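Local coordinates for ADP-ribosylation factor-binding protein GGA2 (Saccharomyces cerevisiae, PDB 3MNM) that binds ARF1 and ARF2 and may regulate membrane traffic through the trans-Golgi network, this chain being its GAE domain, at residues Ala9-Asn14 / Phe23-Glu28; Leu19-Glu24 / Trp101-Ser106; Asn41-Pro46 / Ser106-Gln111; Ser48-Leu53 / Gln65-Asn70. One frame throughout, in Å; residues are numbered along the deposited sequence.

Contact 1 (Ala9-Asn14 / Phe23-Glu28); sequences ARTLVN and FEISRE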
loop_
_atom_site.group_PDB
_atom_site.type_symbol
_atom_site.label_atom_id
_atom_site.label_comp_id
_atom_site.label_asym_id
_atom_site.label_seq_id
_atom_site.Cartn_x
_atom_site.Cartn_y
_atom_site.Cartn_z
ATOM N N ALA A 9 14.604 1.251 -1.922
ATOM C CA ALA A 9 13.985 1.228 -3.242
ATOM C C ALA A 9 12.484 0.960 -3.138
ATOM O O ALA A 9 12.019 0.367 -2.165
ATOM C CB ALA A 9 14.648 0.181 -4.123
ATOM N N ARG A 10 11.737 1.412 -4.138
ATOM C CA ARG A 10 10.295 1.187 -4.172
ATOM C C ARG A 10 9.982 -0.059 -4.961
ATOM O O ARG A 10 10.537 -0.281 -6.039
ATOM C CB ARG A 10 9.578 2.356 -4.837
ATOM C CG ARG A 10 9.783 3.685 -4.153
ATOM C CD ARG A 10 8.589 4.029 -3.315
ATOM N NE ARG A 10 8.808 5.250 -2.556
ATOM C CZ ARG A 10 8.127 6.376 -2.738
ATOM N NH1 ARG A 10 7.175 6.445 -3.664
ATOM N NH2 ARG A 10 8.409 7.431 -1.991
ATOM N N THR A 11 9.085 -0.874 -4.428
ATOM C CA THR A 11 8.526 -1.958 -5.204
ATOM C C THR A 11 7.157 -1.529 -5.699
ATOM O O THR A 11 6.341 -1.008 -4.924
ATOM C CB THR A 11 8.394 -3.249 -4.368
ATOM O OG1 THR A 11 9.650 -3.547 -3.738
ATOM C CG2 THR A 11 7.993 -4.405 -5.252
ATOM N N LEU A 12 6.911 -1.720 -6.991
ATOM C CA LEU A 12 5.605 -1.403 -7.552
ATOM C C LEU A 12 4.618 -2.497 -7.177
ATOM O O LEU A 12 4.885 -3.689 -7.354
ATOM C CB LEU A 12 5.652 -1.235 -9.074
ATOM C CG LEU A 12 4.286 -0.903 -9.679
ATOM C CD1 LEU A 12 3.850 0.510 -9.286
ATOM C CD2 LEU A 12 4.255 -1.072 -11.200
ATOM N N VAL A 13 3.483 -2.083 -6.628
ATOM C CA VAL A 13 2.429 -3.005 -6.250
ATOM C C VAL A 13 1.352 -3.000 -7.318
ATOM O O VAL A 13 0.921 -4.049 -7.771
ATOM C CB VAL A 13 1.799 -2.623 -4.882
ATOM C CG1 VAL A 13 0.638 -3.548 -4.555
ATOM C CG2 VAL A 13 2.867 -2.671 -3.779
ATOM N N ASN A 14 0.892 -1.814 -7.707
ATOM C CA ASN A 14 -0.116 -1.720 -8.749
ATOM C C ASN A 14 -0.151 -0.339 -9.371
ATOM O O ASN A 14 0.149 0.655 -8.711
ATOM C CB ASN A 14 -1.503 -2.044 -8.198
ATOM C CG ASN A 14 -2.476 -2.445 -9.285
ATOM O OD1 ASN A 14 -2.304 -3.482 -9.915
ATOM N ND2 ASN A 14 -3.506 -1.625 -9.510
ATOM N N PHE A 23 5.342 -0.072 -2.442
ATOM C CA PHE A 23 5.831 -0.384 -1.106
ATOM C C PHE A 23 7.325 -0.091 -1.025
ATOM O O PHE A 23 8.071 -0.361 -1.968
ATOM C CB PHE A 23 5.670 -1.867 -0.762
ATOM C CG PHE A 23 4.244 -2.329 -0.592
ATOM C CD1 PHE A 23 3.945 -3.681 -0.648
ATOM C CD2 PHE A 23 3.218 -1.434 -0.368
ATOM C CE1 PHE A 23 2.634 -4.133 -0.491
ATOM C CE2 PHE A 23 1.911 -1.877 -0.215
ATOM C CZ PHE A 23 1.620 -3.227 -0.274
ATOM N N GLU A 24 7.749 0.457 0.102
ATOM C CA GLU A 24 9.159 0.424 0.483
ATOM C C GLU A 24 9.307 -0.664 1.532
ATOM O O GLU A 24 8.724 -0.574 2.614
ATOM C CB GLU A 24 9.641 1.791 0.997
ATOM C CG GLU A 24 9.997 2.782 -0.114
ATOM C CD GLU A 24 10.465 4.148 0.402
ATOM O OE1 GLU A 24 10.645 4.314 1.630
ATOM O OE2 GLU A 24 10.637 5.065 -0.432
ATOM N N ILE A 25 10.068 -1.709 1.197
ATOM C CA ILE A 25 10.208 -2.869 2.062
ATOM C C ILE A 25 11.653 -3.014 2.505
ATOM O O ILE A 25 12.559 -2.982 1.674
ATOM C CB ILE A 25 9.768 -4.161 1.341
ATOM C CG1 ILE A 25 8.327 -4.020 0.840
ATOM C CG2 ILE A 25 9.921 -5.398 2.255
ATOM C CD1 ILE A 25 7.902 -5.131 -0.095
ATOM N N SER A 26 11.863 -3.165 3.808
ATOM C CA SER A 26 13.209 -3.385 4.339
ATOM C C SER A 26 13.187 -4.339 5.528
ATOM O O SER A 26 12.208 -4.403 6.264
ATOM C CB SER A 26 13.856 -2.058 4.737
ATOM O OG SER A 26 13.110 -1.392 5.746
ATOM N N ARG A 27 14.263 -5.094 5.717
ATOM C CA ARG A 27 14.336 -5.961 6.879
ATOM C C ARG A 27 15.067 -5.248 8.001
ATOM O O ARG A 27 16.086 -4.597 7.775
ATOM C CB ARG A 27 15.009 -7.297 6.553
ATOM C CG ARG A 27 15.172 -8.197 7.769
ATOM C CD ARG A 27 15.557 -9.610 7.373
ATOM N NE ARG A 27 14.481 -10.286 6.657
ATOM C CZ ARG A 27 13.433 -10.848 7.252
ATOM N NH1 ARG A 27 12.497 -11.445 6.529
ATOM N NH2 ARG A 27 13.320 -10.807 8.575
ATOM N N GLU A 28 14.545 -5.374 9.213
ATOM C CA GLU A 28 15.152 -4.723 10.368
ATOM C C GLU A 28 15.677 -5.715 11.388
ATOM O O GLU A 28 16.610 -5.422 12.132
ATOM C CB GLU A 28 14.144 -3.802 11.035
ATOM C CG GLU A 28 13.790 -2.616 10.192
ATOM C CD GLU A 28 12.978 -1.604 10.952
ATOM O OE1 GLU A 28 12.540 -1.923 12.081
ATOM O OE2 GLU A 28 12.787 -0.494 10.417
HETATM O O HOH W 1 11.004 -2.107 -1.605
HETATM O O HOH W 2 10.583 7.647 0.183
#
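Val13 sets its CG2 methyl over the centre of one face of the Phe23 ring, 3.4 Å from the ring centroid and 8° off the normal, a CH-pi contact made with the whole ring rather than one corner. The torsion that puts CG2 anti to the carbonyl carbon leaves CG1 to turn toward Trp101 on the facing sheet, and Phe118 meets the Phe23 ring edge-to-face. Beside this closely packed side, Thr11 and Phe23 form an antiparallel hydrogen-bonded pair: Thr11 N gives to Phe23 O at 2.7 Å, and Phe23 N returns a bond to Thr11 O at 2.8 Å. The solvent side is polar and partly bridged by water. Arg10 NE donates to Glu24 OE2 at 2.8 Å in a nearly straight salt bridge (171°); the oxygen lies close to the guanidinium plane, yet is met on its anti side, 34° out of the carboxylate plane. Water 2 runs alongside, accepting from Arg10 NH2 and donating to Glu24 OE2 at 2.7 Å. With NH1 on Glu22 and NH2 also on Asp78, the guanidinium is held by three carboxylates, which fix its orientation and probably balance its charge. At the Ala9 end the strands part: water 1 donates to Ala9 O at 2.7 Å and accepts from Ile25 N at 3.0 Å, replacing a direct link, and also bonds Thr11 OG1. Strands 10-15 and 19-27 make a beta hairpin of an Ig-like beta sandwich, with Val13 and Asn14 both opposite Ile21 in a classic beta bulge.

Contact 2 (Leu19-Glu24 / Trp101-Ser106); sequences LKIEFE and WKVNYS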
loop_
_atom_site.group_PDB
_atom_site.type_symbol
_atom_site.label_atom_id
_atom_site.label_comp_id
_atom_site.label_asym_id
_atom_site.label_seq_id
_atom_site.Cartn_x
_atom_site.Cartn_y
_atom_site.Cartn_z
ATOM N N LEU A 19 -4.473 5.393 -10.029
ATOM C CA LEU A 19 -3.766 5.233 -8.764
ATOM C C LEU A 19 -2.550 4.334 -8.886
ATOM O O LEU A 19 -2.631 3.220 -9.418
ATOM C CB LEU A 19 -4.712 4.655 -7.692
ATOM C CG LEU A 19 -4.133 4.474 -6.280
ATOM C CD1 LEU A 19 -3.853 5.840 -5.626
ATOM C CD2 LEU A 19 -5.054 3.639 -5.382
ATOM N N LYS A 20 -1.435 4.823 -8.371
ATOM C CA LYS A 20 -0.210 4.042 -8.300
ATOM C C LYS A 20 0.083 3.689 -6.843
ATOM O O LYS A 20 0.083 4.560 -5.981
ATOM C CB LYS A 20 0.947 4.832 -8.915
ATOM C CG LYS A 20 2.315 4.177 -8.783
ATOM C CD LYS A 20 3.397 5.159 -9.245
ATOM C CE LYS A 20 4.410 4.537 -10.180
ATOM N NZ LYS A 20 5.390 5.576 -10.657
ATOM N N ILE A 21 0.305 2.404 -6.565
ATOM C CA ILE A 21 0.624 1.957 -5.214
ATOM C C ILE A 21 2.014 1.358 -5.206
ATOM O O ILE A 21 2.311 0.485 -6.025
ATOM C CB ILE A 21 -0.364 0.880 -4.689
ATOM C CG1 ILE A 21 -1.825 1.340 -4.835
ATOM C CG2 ILE A 21 0.010 0.474 -3.236
ATOM C CD1 ILE A 21 -2.868 0.267 -4.444
ATOM N N GLU A 22 2.861 1.832 -4.296
ATOM C CA GLU A 22 4.209 1.287 -4.121
ATOM C C GLU A 22 4.495 0.936 -2.661
ATOM O O GLU A 22 3.962 1.566 -1.749
ATOM C CB GLU A 22 5.261 2.293 -4.607
ATOM C CG GLU A 22 5.142 2.670 -6.067
ATOM C CD GLU A 22 6.001 3.871 -6.417
ATOM O OE1 GLU A 22 5.823 4.933 -5.779
ATOM O OE2 GLU A 22 6.855 3.759 -7.327
ATOM N N PHE A 23 5.342 -0.072 -2.442
ATOM C CA PHE A 23 5.831 -0.384 -1.106
ATOM C C PHE A 23 7.325 -0.091 -1.025
ATOM O O PHE A 23 8.071 -0.361 -1.968
ATOM C CB PHE A 23 5.670 -1.867 -0.762
ATOM C CG PHE A 23 4.244 -2.329 -0.592
ATOM C CD1 PHE A 23 3.945 -3.681 -0.648
ATOM C CD2 PHE A 23 3.218 -1.434 -0.368
ATOM C CE1 PHE A 23 2.634 -4.133 -0.491
ATOM C CE2 PHE A 23 1.911 -1.877 -0.215
ATOM C CZ PHE A 23 1.620 -3.227 -0.274
ATOM N N GLU A 24 7.749 0.457 0.102
ATOM C CA GLU A 24 9.159 0.424 0.483
ATOM C C GLU A 24 9.307 -0.664 1.532
ATOM O O GLU A 24 8.724 -0.574 2.614
ATOM C CB GLU A 24 9.641 1.791 0.997
ATOM C CG GLU A 24 9.997 2.782 -0.114
ATOM C CD GLU A 24 10.465 4.148 0.402
ATOM O OE1 GLU A 24 10.645 4.314 1.630
ATOM O OE2 GLU A 24 10.637 5.065 -0.432
ATOM N N TRP A 101 -4.240 -7.201 -0.800
ATOM C CA TRP A 101 -4.563 -5.786 -0.549
ATOM C C TRP A 101 -5.828 -5.387 -1.296
ATOM O O TRP A 101 -6.209 -5.994 -2.297
ATOM C CB TRP A 101 -3.384 -4.869 -0.914
ATOM C CG TRP A 101 -2.985 -4.960 -2.366
ATOM C CD1 TRP A 101 -2.022 -5.779 -2.919
ATOM C CD2 TRP A 101 -3.557 -4.222 -3.452
ATOM N NE1 TRP A 101 -1.966 -5.580 -4.282
ATOM C CE2 TRP A 101 -2.892 -4.627 -4.632
ATOM C CE3 TRP A 101 -4.564 -3.247 -3.542
ATOM C CZ2 TRP A 101 -3.220 -4.112 -5.887
ATOM C CZ3 TRP A 101 -4.878 -2.724 -4.793
ATOM C CH2 TRP A 101 -4.208 -3.162 -5.950
ATOM N N LYS A 102 -6.491 -4.355 -0.790
ATOM C CA LYS A 102 -7.679 -3.831 -1.428
ATOM C C LYS A 102 -7.665 -2.334 -1.201
ATOM O O LYS A 102 -7.281 -1.875 -0.127
ATOM C CB LYS A 102 -8.938 -4.427 -0.788
ATOM C CG LYS A 102 -10.208 -3.879 -1.339
ATOM C CD LYS A 102 -11.406 -4.636 -0.785
ATOM C CE LYS A 102 -12.713 -4.047 -1.294
ATOM N NZ LYS A 102 -13.897 -4.749 -0.734
ATOM N N VAL A 103 -8.075 -1.580 -2.208
ATOM C CA VAL A 103 -8.237 -0.144 -2.036
ATOM C C VAL A 103 -9.585 0.293 -2.615
ATOM O O VAL A 103 -10.010 -0.171 -3.675
ATOM C CB VAL A 103 -7.047 0.654 -2.651
ATOM C CG1 VAL A 103 -7.076 0.609 -4.177
ATOM C CG2 VAL A 103 -7.043 2.109 -2.141
ATOM N N ASN A 104 -10.274 1.159 -1.880
ATOM C CA ASN A 104 -11.524 1.753 -2.346
ATOM C C ASN A 104 -11.335 3.251 -2.251
ATOM O O ASN A 104 -10.752 3.730 -1.283
ATOM C CB ASN A 104 -12.692 1.350 -1.433
ATOM C CG ASN A 104 -13.092 -0.090 -1.611
ATOM O OD1 ASN A 104 -12.472 -0.980 -1.036
ATOM N ND2 ASN A 104 -14.120 -0.334 -2.428
ATOM N N TYR A 105 -11.794 3.982 -3.257
ATOM C CA TYR A 105 -11.652 5.432 -3.243
ATOM C C TYR A 105 -12.645 6.060 -4.204
ATOM O O TYR A 105 -13.296 5.365 -4.993
ATOM C CB TYR A 105 -10.214 5.843 -3.601
ATOM C CG TYR A 105 -9.756 5.379 -4.968
ATOM C CD1 TYR A 105 -9.140 4.137 -5.126
ATOM C CD2 TYR A 105 -9.927 6.178 -6.095
ATOM C CE1 TYR A 105 -8.718 3.699 -6.371
ATOM C CE2 TYR A 105 -9.497 5.748 -7.350
ATOM C CZ TYR A 105 -8.894 4.510 -7.477
ATOM O OH TYR A 105 -8.480 4.072 -8.719
ATOM N N SER A 106 -12.770 7.382 -4.136
ATOM C CA SER A 106 -13.635 8.131 -5.042
ATOM C C SER A 106 -12.790 8.980 -5.989
ATOM O O SER A 106 -11.797 9.576 -5.564
ATOM C CB SER A 106 -14.551 9.063 -4.231
ATOM O OG SER A 106 -15.140 8.401 -3.127
#
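Ile21 and Trp101 reach toward each other tip to tip, the CD1 methyl of Ile21 lying over one face of the indole at its six-membered ring, 3.6 Å from Trp101 CZ3. This CH-pi contact depends on the tryptophan's first torsion (chi1 60°), which places CG between the backbone N and the carbonyl carbon, the crowded position. Ile21 answers with CG1 anti to its carbonyl carbon and CD1 extended beyond it; the same methyl comes 4.2 Å from Val103 CG1. Such meetings are those of an Ig-like beta sandwich: strands 19-24 and 101-106 belong to the two opposed sheets, share no hydrogen bond, and run 10.8 Å apart at 145°, each sending alternate side chains inward. The next inward residue, Leu19, has CG anti to the backbone N (chi1 -178°), and its CD2 methyl is shared between two partners. It meets Val103 CG1 tip to tip at 3.8 Å, and it lies 3.8 Å from Tyr105 CE1, approaching that ring obliquely as the two side chains slide past each other in opposite directions. Farther along the tyrosine, Leu19 CB lies 3.9 Å from Tyr105 OH, whose hydroxyl is hydrogen-bonded to Glu114 on strand 110-117. An alanine in place of Tyr105 would probably open a gap beside Leu19, leaving CD2 free to shift and the Glu114 carboxylate without its hydroxyl partner. Phe52 and Leu54 of strand 50-55 and Ala116 also pack on Trp101, while Leu50 and Phe52 touch Val103.

Contact 3 (Asn41-Pro46 / Ser106-Gln111); sequences NLSSSP and SVNSTQ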
loop_
_atom_site.group_PDB
_atom_site.type_symbol
_atom_site.label_atom_id
_atom_site.label_comp_id
_atom_site.label_asym_id
_atom_site.label_seq_id
_atom_site.Cartn_x
_atom_site.Cartn_y
_atom_site.Cartn_z
ATOM N N ASN A 41 -1.384 9.774 -7.054
ATOM C CA ASN A 41 -2.566 9.999 -7.857
ATOM C C ASN A 41 -2.166 10.165 -9.318
ATOM O O ASN A 41 -1.339 11.014 -9.632
ATOM C CB ASN A 41 -3.292 11.250 -7.341
ATOM C CG ASN A 41 -4.666 11.449 -7.963
ATOM O OD1 ASN A 41 -5.089 10.700 -8.846
ATOM N ND2 ASN A 41 -5.387 12.487 -7.490
ATOM N N LEU A 42 -2.725 9.336 -10.201
ATOM C CA LEU A 42 -2.433 9.447 -11.635
ATOM C C LEU A 42 -3.537 10.194 -12.384
ATOM O O LEU A 42 -3.466 10.374 -13.603
ATOM C CB LEU A 42 -2.215 8.048 -12.245
ATOM C CG LEU A 42 -1.103 7.240 -11.580
ATOM C CD1 LEU A 42 -1.064 5.810 -12.126
ATOM C CD2 LEU A 42 0.256 7.902 -11.735
ATOM N N SER A 43 -4.571 10.605 -11.656
ATOM C CA SER A 43 -5.682 11.339 -12.232
ATOM C C SER A 43 -5.417 12.842 -12.103
ATOM O O SER A 43 -4.723 13.259 -11.191
ATOM C CB SER A 43 -6.979 10.998 -11.498
ATOM O OG SER A 43 -8.073 11.736 -12.031
ATOM N N SER A 44 -5.945 13.645 -13.022
ATOM C CA SER A 44 -5.842 15.098 -12.900
ATOM C C SER A 44 -6.809 15.602 -11.836
ATOM O O SER A 44 -6.690 16.731 -11.352
ATOM C CB SER A 44 -6.131 15.785 -14.238
ATOM O OG SER A 44 -7.465 15.553 -14.657
ATOM N N SER A 45 -7.771 14.756 -11.481
ATOM C CA SER A 45 -8.787 15.102 -10.493
ATOM C C SER A 45 -8.417 14.531 -9.126
ATOM O O SER A 45 -7.647 13.581 -9.029
ATOM C CB SER A 45 -10.157 14.586 -10.941
ATOM O OG SER A 45 -10.557 15.196 -12.160
ATOM N N PRO A 46 -8.971 15.108 -8.050
ATOM C CA PRO A 46 -8.575 14.569 -6.742
ATOM C C PRO A 46 -9.154 13.202 -6.444
ATOM O O PRO A 46 -10.249 12.872 -6.882
ATOM C CB PRO A 46 -9.159 15.571 -5.736
ATOM C CG PRO A 46 -9.789 16.657 -6.536
ATOM C CD PRO A 46 -9.944 16.209 -7.945
ATOM N N SER A 106 -12.770 7.382 -4.136
ATOM C CA SER A 106 -13.635 8.131 -5.042
ATOM C C SER A 106 -12.790 8.980 -5.989
ATOM O O SER A 106 -11.797 9.576 -5.564
ATOM C CB SER A 106 -14.551 9.063 -4.231
ATOM O OG SER A 106 -15.140 8.401 -3.127
ATOM N N VAL A 107 -13.188 9.054 -7.256
ATOM C CA VAL A 107 -12.529 9.936 -8.223
ATOM C C VAL A 107 -13.532 10.269 -9.334
ATOM O O VAL A 107 -14.315 9.415 -9.745
ATOM C CB VAL A 107 -11.229 9.313 -8.803
ATOM C CG1 VAL A 107 -11.544 8.071 -9.634
ATOM C CG2 VAL A 107 -10.461 10.332 -9.639
ATOM N N ASN A 108 -13.538 11.520 -9.790
ATOM C CA ASN A 108 -14.513 11.945 -10.807
ATOM C C ASN A 108 -15.982 11.680 -10.427
ATOM O O ASN A 108 -16.805 11.354 -11.282
ATOM C CB ASN A 108 -14.214 11.266 -12.149
ATOM C CG ASN A 108 -12.807 11.537 -12.648
ATOM O OD1 ASN A 108 -12.377 12.686 -12.735
ATOM N ND2 ASN A 108 -12.088 10.474 -12.998
ATOM N N SER A 109 -16.308 11.814 -9.146
ATOM C CA SER A 109 -17.641 11.473 -8.639
ATOM C C SER A 109 -18.120 10.060 -8.999
ATOM O O SER A 109 -19.318 9.826 -9.186
ATOM C CB SER A 109 -18.682 12.522 -9.059
ATOM O OG SER A 109 -18.451 13.758 -8.401
ATOM N N THR A 110 -17.185 9.118 -9.086
ATOM C CA THR A 110 -17.526 7.705 -9.218
ATOM C C THR A 110 -16.749 6.948 -8.149
ATOM O O THR A 110 -15.822 7.498 -7.555
ATOM C CB THR A 110 -17.158 7.142 -10.601
ATOM O OG1 THR A 110 -15.736 7.177 -10.770
ATOM C CG2 THR A 110 -17.823 7.960 -11.708
ATOM N N GLN A 111 -17.122 5.697 -7.900
ATOM C CA GLN A 111 -16.468 4.914 -6.859
ATOM C C GLN A 111 -15.581 3.851 -7.497
ATOM O O GLN A 111 -16.020 3.122 -8.384
ATOM C CB GLN A 111 -17.497 4.275 -5.934
ATOM C CG GLN A 111 -18.535 5.272 -5.401
ATOM C CD GLN A 111 -17.886 6.488 -4.769
ATOM O OE1 GLN A 111 -16.946 6.360 -3.986
ATOM N NE2 GLN A 111 -18.369 7.680 -5.125
HETATM O O HOH W 3 -12.640 12.886 -5.293
HETATM O O HOH W 4 -12.228 13.728 -8.618
#
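Van der Waals contact between the 41-46 loop and the hairpin end at 106-111 rests on one methyl: Val107 CG2 lies against two oxygens, 3.7 Å from Ser43 OG and 3.8 Å from Pro46 O, turned there by a first torsion that sets CG2 anti to the backbone N. Direct polar contact is equally sparse: Ser45 OG stands 3.2 Å from Asn108 OD1. Water does more. Water 4 donates to Pro46 O and accepts from Asn108 N at 2.8 Å, bridging the two backbones, while water 3 gives to Pro46 O and only weakly to Ser106 O. Most of the other hydrogen bonds lie within each segment. In the loop, Asn41 OD1 accepts from Ser43 N (2.9 Å) as an Asx turn, the donor standing well above its carbonyl plane; Ser43 OG accepts from Ser45 N (3.1 Å) as an ST turn, and Asn41 ND2 binds Ser45 O and, outside the segment, Ile73 O. Val107 and Thr110 exchange backbone bonds around Asn108 and Ser109, both in the left-handed conformation; this is the tight two-residue beta hairpin joining strands 100-107 and 110-117 at one end of the Ig-like sandwich. Thr110 OG1 also donates to Val107 O at 2.8 Å, and Ser106 OG donates to Gln111 OE1. Each turn is therefore fixed mainly by its own bonds, and the two meet through one methyl and bridging water, with few direct bonds between them.

Contact 4 (Ser48-Leu53 / Gln65-Asn70); sequences SNLVFL and QPQSSN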
loop_
_atom_site.group_PDB
_atom_site.type_symbol
_atom_site.label_atom_id
_atom_site.label_comp_id
_atom_site.label_asym_id
_atom_site.label_seq_id
_atom_site.Cartn_x
_atom_site.Cartn_y
_atom_site.Cartn_z
ATOM N N SER A 48 -10.459 10.915 -3.301
ATOM C CA SER A 48 -10.920 11.105 -1.923
ATOM C C SER A 48 -11.419 9.791 -1.340
ATOM O O SER A 48 -11.521 8.795 -2.054
ATOM C CB SER A 48 -12.037 12.154 -1.881
ATOM O OG SER A 48 -13.125 11.779 -2.697
ATOM N N ASN A 49 -11.732 9.808 -0.046
ATOM C CA ASN A 49 -12.304 8.656 0.624
ATOM C C ASN A 49 -11.446 7.400 0.447
ATOM O O ASN A 49 -11.988 6.311 0.380
ATOM C CB ASN A 49 -13.716 8.390 0.090
ATOM C CG ASN A 49 -14.640 9.587 0.273
ATOM O OD1 ASN A 49 -14.442 10.397 1.175
ATOM N ND2 ASN A 49 -15.658 9.685 -0.569
ATOM N N LEU A 50 -10.123 7.551 0.401
ATOM C CA LEU A 50 -9.267 6.387 0.107
ATOM C C LEU A 50 -9.114 5.496 1.340
ATOM O O LEU A 50 -8.653 5.932 2.402
ATOM C CB LEU A 50 -7.889 6.827 -0.447
ATOM C CG LEU A 50 -7.072 5.635 -1.007
ATOM C CD1 LEU A 50 -6.273 6.115 -2.229
ATOM C CD2 LEU A 50 -6.168 5.081 0.083
ATOM N N VAL A 51 -9.491 4.226 1.177
ATOM C CA VAL A 51 -9.468 3.246 2.250
ATOM C C VAL A 51 -8.631 2.064 1.768
ATOM O O VAL A 51 -8.979 1.431 0.780
ATOM C CB VAL A 51 -10.903 2.780 2.571
ATOM C CG1 VAL A 51 -10.896 1.685 3.620
ATOM C CG2 VAL A 51 -11.744 3.974 3.071
ATOM N N PHE A 52 -7.519 1.809 2.450
ATOM C CA PHE A 52 -6.593 0.737 2.056
ATOM C C PHE A 52 -6.602 -0.377 3.092
ATOM O O PHE A 52 -6.448 -0.133 4.300
ATOM C CB PHE A 52 -5.180 1.309 1.948
ATOM C CG PHE A 52 -4.155 0.324 1.439
ATOM C CD1 PHE A 52 -3.089 -0.056 2.246
ATOM C CD2 PHE A 52 -4.240 -0.175 0.142
ATOM C CE1 PHE A 52 -2.120 -0.934 1.778
ATOM C CE2 PHE A 52 -3.282 -1.061 -0.328
ATOM C CZ PHE A 52 -2.218 -1.436 0.487
ATOM N N LEU A 53 -6.762 -1.610 2.609
ATOM C CA LEU A 53 -6.781 -2.788 3.476
ATOM C C LEU A 53 -5.658 -3.734 3.065
ATOM O O LEU A 53 -5.536 -4.073 1.888
ATOM C CB LEU A 53 -8.133 -3.513 3.338
ATOM C CG LEU A 53 -8.363 -4.732 4.227
ATOM C CD1 LEU A 53 -8.396 -4.338 5.709
ATOM C CD2 LEU A 53 -9.682 -5.418 3.827
ATOM N N GLN A 65 0.756 1.733 11.380
ATOM C CA GLN A 65 0.459 3.057 11.901
ATOM C C GLN A 65 -0.663 3.669 11.072
ATOM O O GLN A 65 -1.024 3.148 10.012
ATOM C CB GLN A 65 1.730 3.928 11.933
ATOM C CG GLN A 65 2.772 3.316 12.879
ATOM C CD GLN A 65 4.075 4.095 12.983
ATOM O OE1 GLN A 65 5.125 3.638 12.523
ATOM N NE2 GLN A 65 4.010 5.266 13.599
ATOM N N PRO A 66 -1.252 4.766 11.555
ATOM C CA PRO A 66 -2.412 5.255 10.798
ATOM C C PRO A 66 -2.074 5.731 9.385
ATOM O O PRO A 66 -0.992 6.238 9.114
ATOM C CB PRO A 66 -2.912 6.430 11.647
ATOM C CG PRO A 66 -2.428 6.102 13.050
ATOM C CD PRO A 66 -1.078 5.474 12.835
ATOM N N GLN A 67 -3.042 5.576 8.487
ATOM C CA GLN A 67 -2.933 6.097 7.149
ATOM C C GLN A 67 -2.829 7.631 7.246
ATOM O O GLN A 67 -3.564 8.261 8.002
ATOM C CB GLN A 67 -4.173 5.645 6.367
ATOM C CG GLN A 67 -4.084 5.762 4.877
ATOM C CD GLN A 67 -5.380 5.335 4.197
ATOM O OE1 GLN A 67 -6.079 6.162 3.634
ATOM N NE2 GLN A 67 -5.701 4.041 4.257
ATOM N N SER A 68 -1.889 8.221 6.511
ATOM C CA SER A 68 -1.550 9.631 6.707
ATOM C C SER A 68 -2.711 10.586 6.371
ATOM O O SER A 68 -2.868 11.652 7.002
ATOM C CB SER A 68 -0.305 9.997 5.884
ATOM O OG SER A 68 -0.613 9.947 4.499
ATOM N N SER A 69 -3.496 10.223 5.362
ATOM C CA SER A 69 -4.677 10.972 4.922
ATOM C C SER A 69 -5.542 10.035 4.084
ATOM O O SER A 69 -5.161 8.890 3.858
ATOM C CB SER A 69 -4.285 12.188 4.081
ATOM O OG SER A 69 -5.431 12.965 3.775
ATOM N N ASN A 70 -6.695 10.514 3.620
ATOM C CA ASN A 70 -7.545 9.715 2.743
ATOM C C ASN A 70 -7.902 10.478 1.475
ATOM O O ASN A 70 -8.816 10.108 0.732
ATOM C CB ASN A 70 -8.790 9.178 3.478
ATOM C CG ASN A 70 -9.842 10.249 3.739
ATOM O OD1 ASN A 70 -10.997 9.942 4.068
ATOM N ND2 ASN A 70 -9.460 11.487 3.586
#
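Gln67 extends its side chain across Leu50 at about a right angle, with CG anti to the backbone N (chi1 -164°) and the amide end lying against the backbone of strand 50-55. As modelled, Gln67 OE1 is 2.9 Å from Leu50 O, and Gln67 NE2 is 3.4 Å from Phe52 N; the amide is probably turned over, so which of its ends meets which backbone atom remains doubtful. Leu50 CD2 and Phe52 CB lie against one side of the amide group. An alanine at Gln67 would probably leave Leu50 O and Phe52 N without this polar neighbour and uncover the Leu50 methyl. The one settled hydrogen bond across the contact is in the backbone: Leu50 N donates to Asn70 O at 2.9 Å and 174°, beside the corner the chain turns at Asn49. Asn70 CB also packs 3.4 Å from Leu50 O, and Ser48 CA makes a CA-H...O contact with Asn70 O. Farther out, Asn49 ND2 is bonded to Ser106 OG. Val51 and Leu53 pair with strand 100-107, whereas Leu50 and Phe52 meet the 65-70 loop through the other edge of their strand. Leu50 packs on Val103 and Tyr105, and Phe52 meets Phe39 edge-to-face. One side-chain amide and one carbonyl of an irregular loop thus probably cover the edge of strand 50-55 in the Ig-like sandwich, facing away from its partner strand 100-107.

How the contacts relate
Contact 2 is the core of the sandwich: wholly buried, apolar and without a hydrogen bond, it faces one sheet against the other. Contact 1 lies at the surface and shares strand 19-27 with it, adding hairpin pairing and a salt bridge; the two also meet where Val13 touches Trp101. Contacts 3 and 4 attach irregular loops to the sheet of strands 50-55 and 100-107, and both are only partly buried. Contact 3, about 18 Å from the chain centre, is largely water-mediated, whereas contact 4 uses backbone and amide groups over Leu50 and Phe52. Ser106 N, bonded to Ser48 O, joins these two. Polarity thus rises away from the sheet interface.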